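Putative uncharacterized protein (Chaetomium thermophilum, PDB 5T8V) probably helps load cohesin onto chromatin as the cohesin loader Scc2, of which this chain is the helical-repeat C-terminal part. Local coordinates at residues S302-S307 with L405-E410; L309-V314 with P422-L427; L864-I869 with V886-V891; R890-L895 with W930-L935. All blocks are in the same frame, centred on the assembly; numbering follows the deposited sequence.

Contact 1 of 4, residues S302-S307 with L405-E410; sequences SIQPVS and LDLFVE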
# COMPACT_ATOMS: atom_id res chain seq x y z
N SER A 302 -30.85 -7.34 6.20
CA SER A 302 -31.35 -8.44 5.39
C SER A 302 -30.22 -9.40 5.06
O SER A 302 -29.10 -8.98 4.78
CB SER A 302 -31.99 -7.93 4.10
OG SER A 302 -32.99 -6.96 4.38
N ILE A 303 -30.54 -10.70 5.11
CA ILE A 303 -29.62 -11.76 4.73
C ILE A 303 -30.37 -12.71 3.81
O ILE A 303 -31.60 -12.72 3.75
CB ILE A 303 -29.06 -12.52 5.95
CG1 ILE A 303 -30.21 -12.96 6.87
CG2 ILE A 303 -28.07 -11.64 6.71
CD1 ILE A 303 -29.78 -13.86 8.01
N GLN A 304 -29.61 -13.53 3.08
CA GLN A 304 -30.28 -14.54 2.28
C GLN A 304 -30.73 -15.69 3.18
O GLN A 304 -30.03 -16.05 4.13
CB GLN A 304 -29.38 -15.05 1.17
CG GLN A 304 -28.00 -15.51 1.60
CD GLN A 304 -27.20 -16.10 0.46
OE1 GLN A 304 -27.76 -16.47 -0.58
NE2 GLN A 304 -25.89 -16.20 0.65
N PRO A 305 -31.89 -16.30 2.90
CA PRO A 305 -32.47 -17.24 3.87
C PRO A 305 -31.59 -18.44 4.16
O PRO A 305 -31.63 -18.98 5.27
CB PRO A 305 -33.79 -17.66 3.19
CG PRO A 305 -33.54 -17.46 1.74
CD PRO A 305 -32.65 -16.26 1.64
N VAL A 306 -30.78 -18.89 3.19
CA VAL A 306 -29.88 -20.01 3.44
C VAL A 306 -28.92 -19.66 4.57
O VAL A 306 -28.59 -20.51 5.41
CB VAL A 306 -29.14 -20.40 2.16
CG1 VAL A 306 -28.27 -19.25 1.65
CG2 VAL A 306 -28.30 -21.65 2.39
N SER A 307 -28.43 -18.42 4.61
CA SER A 307 -27.56 -18.00 5.70
C SER A 307 -28.27 -18.15 7.04
O SER A 307 -27.73 -18.74 7.99
CB SER A 307 -27.11 -16.56 5.49
OG SER A 307 -26.35 -16.42 4.29
N LEU A 405 -19.28 -18.30 -1.07
CA LEU A 405 -18.50 -18.05 0.13
C LEU A 405 -18.52 -16.57 0.49
O LEU A 405 -18.74 -16.20 1.65
CB LEU A 405 -17.06 -18.54 -0.07
CG LEU A 405 -16.00 -18.07 0.92
CD1 LEU A 405 -16.40 -18.37 2.35
CD2 LEU A 405 -14.67 -18.74 0.61
N ASP A 406 -18.31 -15.70 -0.50
CA ASP A 406 -18.37 -14.27 -0.25
C ASP A 406 -19.72 -13.86 0.31
O ASP A 406 -19.79 -13.06 1.26
CB ASP A 406 -18.07 -13.49 -1.53
CG ASP A 406 -16.60 -13.55 -1.93
OD1 ASP A 406 -15.75 -13.77 -1.04
OD2 ASP A 406 -16.30 -13.37 -3.12
N LEU A 407 -20.81 -14.38 -0.25
CA LEU A 407 -22.14 -14.03 0.22
C LEU A 407 -22.36 -14.49 1.66
O LEU A 407 -22.88 -13.74 2.50
CB LEU A 407 -23.20 -14.63 -0.70
CG LEU A 407 -23.60 -13.76 -1.91
CD1 LEU A 407 -24.38 -14.59 -2.92
CD2 LEU A 407 -24.42 -12.57 -1.45
N PHE A 408 -21.97 -15.73 1.96
CA PHE A 408 -22.08 -16.22 3.33
C PHE A 408 -21.30 -15.33 4.28
O PHE A 408 -21.82 -14.94 5.34
CB PHE A 408 -21.57 -17.66 3.41
CG PHE A 408 -22.59 -18.69 2.99
CD1 PHE A 408 -23.77 -18.84 3.70
CD2 PHE A 408 -22.35 -19.51 1.90
CE1 PHE A 408 -24.70 -19.79 3.32
CE2 PHE A 408 -23.28 -20.46 1.51
CZ PHE A 408 -24.45 -20.60 2.22
N VAL A 409 -20.06 -14.99 3.93
CA VAL A 409 -19.26 -14.14 4.80
C VAL A 409 -19.95 -12.81 5.02
O VAL A 409 -20.03 -12.30 6.14
CB VAL A 409 -17.84 -13.97 4.23
CG1 VAL A 409 -17.05 -12.94 5.03
CG2 VAL A 409 -17.11 -15.30 4.24
N GLU A 410 -20.49 -12.21 3.95
CA GLU A 410 -21.16 -10.93 4.08
C GLU A 410 -22.34 -11.02 5.05
O GLU A 410 -22.50 -10.16 5.92
CB GLU A 410 -21.62 -10.44 2.71
CG GLU A 410 -20.49 -9.93 1.82
CD GLU A 410 -20.98 -9.50 0.45
OE1 GLU A 410 -21.00 -10.34 -0.47
OE2 GLU A 410 -21.34 -8.31 0.29
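Phe-408 reaches out from helix 402-414 to the start of helix 305-315, where Val-306 and Ser-307 receive its ring. From CB, CG is set anti to the carbonyl carbon (chi1 -82°), beside the backbone N, and the rim atoms then meet their partners in turn. CD1 of Phe-408 lies 3.6 Å from OG of Ser-307. The next atom, CE1, is shared: the same hydroxyl oxygen is close by, and CG1 of Val-306 sits 4.0 Å from CE1 of Phe-408. At the tip, CZ of Phe-408 comes to 4.0 Å from CG2 of Val-306, so both valine methyls bear on the far end of the ring, the two side chains crossing at about a right angle. Ser-307 OG keeps its polar bond for Asp-411, one turn further along the phenylalanine's own helix, which also takes the backbone N of Gln-304, the N-cap residue of helix 305-315. One carboxylate thus ties down the helix start beside the ring. An alanine in place of Phe-408 would probably leave the Val-306 methyls facing a gap and strip the hydrocarbon cover from beside the Ser-307 hydroxyl. With Ile-279 and Leu-280 of helix 272-282 also touching this pair, the contact is buried helix-to-helix packing, as expected inside the stacked helices of a HEAT-repeat protein.

Contact 2 of 4, residues L309-V314 with P422-L427; sequences LIMRLV and PAAELL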
# COMPACT_ATOMS: atom_id res chain seq x y z
N LEU A 309 -30.70 -20.08 7.81
CA LEU A 309 -30.88 -21.49 8.15
C LEU A 309 -29.58 -22.10 8.65
O LEU A 309 -29.56 -22.79 9.67
CB LEU A 309 -31.42 -22.26 6.95
CG LEU A 309 -31.53 -23.78 7.18
CD1 LEU A 309 -32.49 -24.08 8.33
CD2 LEU A 309 -31.97 -24.49 5.93
N ILE A 310 -28.48 -21.88 7.92
CA ILE A 310 -27.18 -22.39 8.36
C ILE A 310 -26.92 -21.99 9.80
O ILE A 310 -26.64 -22.84 10.66
CB ILE A 310 -26.07 -21.87 7.42
CG1 ILE A 310 -26.20 -22.51 6.03
CG2 ILE A 310 -24.69 -22.11 8.02
CD1 ILE A 310 -25.87 -23.99 5.98
N MET A 311 -27.01 -20.69 10.09
CA MET A 311 -26.74 -20.23 11.45
C MET A 311 -27.68 -20.89 12.45
O MET A 311 -27.24 -21.34 13.51
CB MET A 311 -26.85 -18.71 11.51
CG MET A 311 -25.90 -18.01 10.54
SD MET A 311 -26.12 -16.23 10.50
CE MET A 311 -25.41 -15.82 12.07
N ARG A 312 -28.97 -20.98 12.11
CA ARG A 312 -29.92 -21.66 12.99
C ARG A 312 -29.47 -23.08 13.30
O ARG A 312 -29.51 -23.52 14.46
CB ARG A 312 -31.31 -21.66 12.36
CG ARG A 312 -32.06 -20.35 12.51
CD ARG A 312 -33.55 -20.55 12.27
NE ARG A 312 -34.15 -21.46 13.24
CZ ARG A 312 -35.43 -21.82 13.23
NH1 ARG A 312 -36.25 -21.35 12.30
NH2 ARG A 312 -35.88 -22.66 14.15
N LEU A 313 -29.05 -23.82 12.28
CA LEU A 313 -28.55 -25.17 12.50
C LEU A 313 -27.35 -25.16 13.43
O LEU A 313 -27.19 -26.06 14.26
CB LEU A 313 -28.17 -25.82 11.16
CG LEU A 313 -29.28 -26.03 10.13
CD1 LEU A 313 -28.75 -26.80 8.94
CD2 LEU A 313 -30.47 -26.74 10.74
N VAL A 314 -26.50 -24.14 13.32
CA VAL A 314 -25.36 -24.05 14.23
C VAL A 314 -25.83 -23.80 15.66
O VAL A 314 -25.17 -24.24 16.61
CB VAL A 314 -24.38 -22.97 13.76
CG1 VAL A 314 -23.25 -22.78 14.78
CG2 VAL A 314 -23.81 -23.33 12.40
N PRO A 422 -25.99 -15.63 17.48
CA PRO A 422 -24.65 -15.86 18.06
C PRO A 422 -23.77 -16.80 17.25
O PRO A 422 -22.57 -16.88 17.53
CB PRO A 422 -24.96 -16.44 19.44
CG PRO A 422 -26.34 -16.99 19.34
CD PRO A 422 -27.06 -16.09 18.38
N ALA A 423 -24.32 -17.50 16.25
CA ALA A 423 -23.50 -18.37 15.42
C ALA A 423 -22.66 -17.61 14.41
O ALA A 423 -21.75 -18.20 13.81
CB ALA A 423 -24.38 -19.39 14.69
N ALA A 424 -22.93 -16.32 14.20
CA ALA A 424 -22.11 -15.52 13.30
C ALA A 424 -20.67 -15.47 13.78
O ALA A 424 -19.73 -15.67 12.99
CB ALA A 424 -22.68 -14.11 13.18
N GLU A 425 -20.46 -15.20 15.07
CA GLU A 425 -19.11 -15.12 15.59
C GLU A 425 -18.41 -16.47 15.54
O GLU A 425 -17.18 -16.52 15.42
CB GLU A 425 -19.12 -14.58 17.02
CG GLU A 425 -17.73 -14.46 17.67
CD GLU A 425 -17.23 -15.76 18.26
OE1 GLU A 425 -18.05 -16.67 18.51
OE2 GLU A 425 -16.00 -15.89 18.46
N LEU A 426 -19.16 -17.56 15.63
CA LEU A 426 -18.54 -18.88 15.61
C LEU A 426 -18.12 -19.26 14.19
O LEU A 426 -16.98 -19.71 13.96
CB LEU A 426 -19.50 -19.92 16.18
CG LEU A 426 -19.03 -21.38 16.19
CD1 LEU A 426 -17.67 -21.52 16.84
CD2 LEU A 426 -20.06 -22.24 16.90
N LEU A 427 -19.02 -19.09 13.22
CA LEU A 427 -18.68 -19.34 11.83
C LEU A 427 -17.52 -18.46 11.39
O LEU A 427 -16.56 -18.93 10.77
CB LEU A 427 -19.91 -19.12 10.95
CG LEU A 427 -21.04 -20.13 11.14
CD1 LEU A 427 -22.35 -19.57 10.63
CD2 LEU A 427 -20.70 -21.43 10.43
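Met-311 and Val-314, one turn apart on helix 305-315, lie against helix 423-440 near its N-terminal end, and the two short helical segments run almost perpendicular, at 92°, with their axes 9.6 Å apart. The methionine is the longer arm. CG of Met-311 passes 3.9 Å from CD1 of Leu-427, the two side chains crossing obliquely, and rotation about the CG-SD bond (chi3 73°) bends the chain and turns CE toward Ala-424. That methyl ends up beside both the backbone N and CB of the alanine, with CE of Met-311 3.4 Å from CB of Ala-424. The CB of Val-314 points toward the other helix, and its two branches go to different partners. CG1 of Val-314, anti to the backbone N (chi1 175°), rests 3.6 Å from CB of Ala-423 and 3.9 Å from CD2 of Leu-426. The other methyl, CG2 of Val-314, is 4.1 Å from CD2 of Leu-427. Leu-427 is therefore forked across the pair, CD1 to Met-311 and CD2 to Val-314. Small residues at Ala-423 and Ala-424 let the backbones come near: the CA atoms of Met-311 and Ala-423 are 5.5 Å apart. Gln-315 adds a polar tie, its OE1 hydrogen-bonded to the backbone N of Ala-423. Helix 357-391 adjoins both partners, touching Ile-310, Leu-426 and Leu-427, while helix 247-267 packs on Leu-309, Arg-312 and Leu-313, and helix 527-550 meets Pro-422 and Arg-312.

Contact 3 of 4, residues L864-I869 with V886-V891; sequences LLRPYI and VIYRRV
Tyr-888 is the bump of this contact: its ring projects from helix 878-891 toward the turn that leads into helix 866-870, and the hollow it fills is formed by Leu-865, Arg-866 and Ile-869. CG of Tyr-888 starts the side chain off anti to the carbonyl carbon, beside the backbone N (chi1 -83°). Ile-869 meets it tip to tip. The isoleucine's CD1 comes within 3.4 Å of CE2 of Tyr-888, and CG1 of Ile-869 follows at 3.7 Å from the same ring carbon. On the leucine's part the touch is looser, with CB of Leu-865 4.4 Å from CE1 of Tyr-888. The phenol oxygen also has CD1 of Ile-869 close by, and OH of Tyr-888 ends 3.7 Å from the backbone N of Arg-866. Its polar partner is the carbonyl oxygen of Leu-862, at the end of the short helix 859-862, to which OH of Tyr-888 is hydrogen-bonded. A second, smaller bump sits beside the first. CD1 of Leu-865 extends over to Ile-887, reaching 4.0 Å from CG2 of that residue with CD1 of Ile-887 also near, and these two side chains cross at about a right angle. The leucine thus reaches past the tyrosine to the preceding residue of the same helix. A phenylalanine in place of Tyr-888 would lack the hydroxyl, which would probably leave the carbonyl of Leu-862 without this mate. Around the pair, helix 839-852 touches Leu-865, helix 900-910 meets Ile-869 and Arg-866, whose guanidinium is salt-bridged to Glu-909, and helix 919-935 touches Tyr-888 through Cys-928.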
# COMPACT_ATOMS: atom_id res chain seq x y z
N LEU A 864 17.94 52.61 0.01
CA LEU A 864 17.89 52.01 1.34
C LEU A 864 19.09 51.11 1.59
O LEU A 864 19.52 50.96 2.74
CB LEU A 864 16.59 51.22 1.52
CG LEU A 864 15.30 51.98 1.21
CD1 LEU A 864 14.09 51.10 1.50
CD2 LEU A 864 15.22 53.28 1.99
N LEU A 865 19.65 50.51 0.54
CA LEU A 865 20.89 49.76 0.66
C LEU A 865 22.11 50.66 0.73
O LEU A 865 23.21 50.17 1.01
CB LEU A 865 21.03 48.80 -0.53
CG LEU A 865 19.87 47.84 -0.77
CD1 LEU A 865 20.11 47.01 -2.02
CD2 LEU A 865 19.65 46.94 0.44
N ARG A 866 21.95 51.97 0.49
CA ARG A 866 23.06 52.92 0.48
C ARG A 866 24.03 52.75 1.64
O ARG A 866 25.24 52.65 1.39
CB ARG A 866 22.49 54.34 0.47
CG ARG A 866 23.50 55.43 0.16
CD ARG A 866 23.85 55.45 -1.31
NE ARG A 866 24.74 56.56 -1.64
CZ ARG A 866 26.05 56.55 -1.43
NH1 ARG A 866 26.64 55.48 -0.89
NH2 ARG A 866 26.78 57.60 -1.76
N PRO A 867 23.60 52.70 2.91
CA PRO A 867 24.57 52.59 4.00
C PRO A 867 25.35 51.28 4.00
O PRO A 867 26.45 51.23 4.54
CB PRO A 867 23.70 52.72 5.26
CG PRO A 867 22.34 52.32 4.83
CD PRO A 867 22.21 52.77 3.41
N TYR A 868 24.80 50.22 3.40
CA TYR A 868 25.55 48.97 3.31
C TYR A 868 26.80 49.12 2.45
O TYR A 868 27.80 48.45 2.69
CB TYR A 868 24.66 47.86 2.75
CG TYR A 868 23.62 47.35 3.71
CD1 TYR A 868 23.98 46.62 4.84
CD2 TYR A 868 22.26 47.57 3.49
CE1 TYR A 868 23.02 46.15 5.72
CE2 TYR A 868 21.30 47.10 4.36
CZ TYR A 868 21.69 46.39 5.48
OH TYR A 868 20.74 45.91 6.35
N ILE A 869 26.76 50.01 1.45
CA ILE A 869 27.91 50.21 0.58
C ILE A 869 29.03 50.92 1.33
O ILE A 869 30.21 50.55 1.21
CB ILE A 869 27.51 50.98 -0.69
CG1 ILE A 869 26.64 50.11 -1.60
CG2 ILE A 869 28.74 51.45 -1.46
CD1 ILE A 869 25.17 50.12 -1.26
N VAL A 886 25.91 43.03 -5.73
CA VAL A 886 25.32 42.32 -6.86
C VAL A 886 23.98 42.94 -7.24
O VAL A 886 23.63 43.01 -8.43
CB VAL A 886 25.17 40.82 -6.52
CG1 VAL A 886 24.26 40.12 -7.52
CG2 VAL A 886 26.54 40.16 -6.50
N ILE A 887 23.22 43.42 -6.26
CA ILE A 887 21.95 44.06 -6.56
C ILE A 887 22.17 45.35 -7.33
O ILE A 887 21.41 45.68 -8.25
CB ILE A 887 21.15 44.29 -5.26
CG1 ILE A 887 20.73 42.95 -4.66
CG2 ILE A 887 19.91 45.15 -5.53
CD1 ILE A 887 20.18 43.04 -3.25
N TYR A 888 23.20 46.12 -6.97
CA TYR A 888 23.56 47.29 -7.76
C TYR A 888 24.05 46.89 -9.15
O TYR A 888 23.70 47.52 -10.15
CB TYR A 888 24.62 48.12 -7.04
CG TYR A 888 24.10 49.07 -5.99
CD1 TYR A 888 22.78 49.01 -5.55
CD2 TYR A 888 24.92 50.05 -5.44
CE1 TYR A 888 22.31 49.89 -4.59
CE2 TYR A 888 24.46 50.93 -4.48
CZ TYR A 888 23.15 50.84 -4.06
OH TYR A 888 22.68 51.72 -3.11
N ARG A 889 24.86 45.83 -9.21
CA ARG A 889 25.40 45.36 -10.48
C ARG A 889 24.28 45.02 -11.46
O ARG A 889 24.32 45.41 -12.64
CB ARG A 889 26.29 44.15 -10.23
CG ARG A 889 26.82 43.45 -11.48
CD ARG A 889 27.69 42.27 -11.07
NE ARG A 889 28.21 41.54 -12.22
CZ ARG A 889 29.06 40.51 -12.13
NH1 ARG A 889 29.48 40.10 -10.94
NH2 ARG A 889 29.48 39.90 -13.22
N ARG A 890 23.26 44.31 -10.99
CA ARG A 890 22.19 43.85 -11.87
C ARG A 890 21.14 44.94 -12.10
O ARG A 890 20.65 45.10 -13.22
CB ARG A 890 21.52 42.61 -11.28
CG ARG A 890 22.42 41.39 -11.20
CD ARG A 890 22.61 40.74 -12.56
NE ARG A 890 23.32 39.47 -12.47
CZ ARG A 890 24.64 39.32 -12.59
NH1 ARG A 890 25.42 40.37 -12.81
NH2 ARG A 890 25.18 38.11 -12.49
N VAL A 891 20.81 45.71 -11.07
CA VAL A 891 19.72 46.68 -11.17
C VAL A 891 20.19 47.95 -11.85
O VAL A 891 19.60 48.39 -12.85
CB VAL A 891 19.15 46.98 -9.77
CG1 VAL A 891 18.10 48.10 -9.85
CG2 VAL A 891 18.54 45.73 -9.15

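Contact 4 of 4, residues R890-L895 with W930-L935; sequences RVLPQL and WIISTL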
# COMPACT_ATOMS: atom_id res chain seq x y z
N ARG A 890 23.26 44.31 -10.99
CA ARG A 890 22.19 43.85 -11.87
C ARG A 890 21.14 44.94 -12.10
O ARG A 890 20.65 45.10 -13.22
CB ARG A 890 21.52 42.61 -11.28
CG ARG A 890 22.42 41.39 -11.20
CD ARG A 890 22.61 40.74 -12.56
NE ARG A 890 23.32 39.47 -12.47
CZ ARG A 890 24.64 39.32 -12.59
NH1 ARG A 890 25.42 40.37 -12.81
NH2 ARG A 890 25.18 38.11 -12.49
N VAL A 891 20.81 45.71 -11.07
CA VAL A 891 19.72 46.68 -11.17
C VAL A 891 20.19 47.95 -11.85
O VAL A 891 19.60 48.39 -12.85
CB VAL A 891 19.15 46.98 -9.77
CG1 VAL A 891 18.10 48.10 -9.85
CG2 VAL A 891 18.54 45.73 -9.15
N LEU A 892 21.24 48.56 -11.32
CA LEU A 892 21.58 49.93 -11.70
C LEU A 892 21.69 50.15 -13.21
O LEU A 892 21.23 51.21 -13.67
CB LEU A 892 22.89 50.32 -11.00
CG LEU A 892 23.14 51.81 -10.74
CD1 LEU A 892 21.91 52.55 -10.21
CD2 LEU A 892 24.28 51.93 -9.75
N PRO A 893 22.24 49.24 -14.01
CA PRO A 893 22.24 49.47 -15.47
C PRO A 893 20.84 49.47 -16.08
O PRO A 893 20.71 49.81 -17.26
CB PRO A 893 23.09 48.32 -16.02
CG PRO A 893 23.10 47.29 -14.94
CD PRO A 893 23.02 48.04 -13.66
N GLN A 894 19.81 49.10 -15.32
CA GLN A 894 18.44 49.11 -15.82
C GLN A 894 17.76 50.46 -15.66
O GLN A 894 16.82 50.76 -16.40
CB GLN A 894 17.62 48.03 -15.11
CG GLN A 894 16.13 48.02 -15.47
CD GLN A 894 15.25 48.61 -14.37
OE1 GLN A 894 15.71 48.89 -13.27
NE2 GLN A 894 13.97 48.79 -14.68
N LEU A 895 18.22 51.29 -14.72
CA LEU A 895 17.63 52.61 -14.54
C LEU A 895 17.77 53.43 -15.81
O LEU A 895 18.65 53.20 -16.64
CB LEU A 895 18.29 53.34 -13.37
CG LEU A 895 18.18 52.70 -11.97
CD1 LEU A 895 18.67 53.69 -10.92
CD2 LEU A 895 16.76 52.26 -11.67
N TRP A 930 32.98 48.74 -12.86
CA TRP A 930 32.92 48.86 -14.31
C TRP A 930 31.56 49.36 -14.77
O TRP A 930 31.47 50.27 -15.60
CB TRP A 930 33.24 47.51 -14.96
CG TRP A 930 33.06 47.49 -16.45
CD1 TRP A 930 32.22 46.68 -17.16
CD2 TRP A 930 33.72 48.32 -17.42
NE1 TRP A 930 32.32 46.95 -18.50
CE2 TRP A 930 33.23 47.95 -18.69
CE3 TRP A 930 34.68 49.34 -17.34
CZ2 TRP A 930 33.67 48.56 -19.87
CZ3 TRP A 930 35.11 49.94 -18.50
CH2 TRP A 930 34.61 49.55 -19.75
N ILE A 931 30.48 48.78 -14.23
CA ILE A 931 29.14 49.21 -14.60
C ILE A 931 28.97 50.70 -14.34
O ILE A 931 28.67 51.48 -15.26
CB ILE A 931 28.08 48.39 -13.83
CG1 ILE A 931 28.16 46.91 -14.22
CG2 ILE A 931 26.68 48.94 -14.07
CD1 ILE A 931 27.82 46.61 -15.67
N ILE A 932 29.17 51.13 -13.09
CA ILE A 932 29.09 52.55 -12.75
C ILE A 932 29.85 53.38 -13.78
O ILE A 932 29.37 54.42 -14.24
CB ILE A 932 29.63 52.80 -11.33
CG1 ILE A 932 28.80 52.05 -10.28
CG2 ILE A 932 29.67 54.29 -11.03
CD1 ILE A 932 27.45 52.66 -9.99
N SER A 933 31.05 52.94 -14.14
CA SER A 933 31.87 53.71 -15.06
C SER A 933 31.26 53.77 -16.46
O SER A 933 31.42 54.77 -17.16
CB SER A 933 33.28 53.13 -15.12
OG SER A 933 33.92 53.23 -13.86
N THR A 934 30.56 52.71 -16.88
CA THR A 934 29.92 52.74 -18.19
C THR A 934 28.70 53.66 -18.18
O THR A 934 28.48 54.41 -19.14
CB THR A 934 29.52 51.33 -18.63
OG1 THR A 934 28.64 50.75 -17.67
CG2 THR A 934 30.76 50.46 -18.80
N LEU A 935 27.90 53.61 -17.12
CA LEU A 935 26.78 54.54 -17.02
C LEU A 935 27.27 55.98 -17.00
O LEU A 935 26.77 56.83 -17.74
CB LEU A 935 25.94 54.24 -15.77
CG LEU A 935 24.99 53.05 -15.91
CD1 LEU A 935 25.50 51.86 -15.14
CD2 LEU A 935 23.59 53.43 -15.44
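Leu-892 and Ile-932 meet through their terminal methyls, and their first torsions set this up: CG of Leu-892 stands anti to its backbone N (chi1 -154°), while CG1 of Ile-932 lies anti to its carbonyl carbon (chi1 -62°). From those starting points CD2 of Leu-892 and CD1 of Ile-932 come to 3.3 Å, each being the other's one near neighbour across the contact. Next to them, CG2 of Ile-931 is laid against the ring of Pro-893. The methyl spans three ring atoms, CB, CG and CD, with CD of Pro-893 the nearest at 3.8 Å from CG2 of Ile-931; the two side chains cross at about a right angle. One turn on, Leu-935 supplies the third point of contact by splitting its methyls. CD1 of Leu-935 lies 4.1 Å from CA of Pro-893, whereas CD2 of Leu-935 approaches the backbone, 3.7 Å from the carbonyl oxygen of Leu-892. The carbonyl oxygen of Ile-931 accepts from the backbone N of Leu-935, an ordinary helical bond that ties together the two residues flanking the proline. Leu-903 of helix 900-910 touches both Ile-932 and Leu-935, and Leu-862 lies against Leu-892. The chemistry joining the segments is apolar: methyls and a proline ring hold the 3-10 turn after helix 878-891 to the last turns of helix 919-935 by dispersion and shape. Leu-892 and Ile-932 are buried in the chain, while Pro-893 remains exposed.

From the N terminus, helix 305-315 comes first, and its start waits about a hundred residues for helix 402-414 to close contact 1. Its later turns wait slightly longer for helix 423-440, which closes contact 2. The two loops cross, since their segments alternate, and they touch where CE1 of Phe-408 lies 4.1 Å from CG1 of Ile-310; one helix is thereby joined to two successive ones. Far along the chain, on the opposite side of its centre, contact 3 closes a short loop between the start of helix 866-870 and helix 878-891, whose end opens contact 4 to helix 919-935. These share Arg-890 and Val-891. Centres of contacts 1 and 3 are about 80 Å apart.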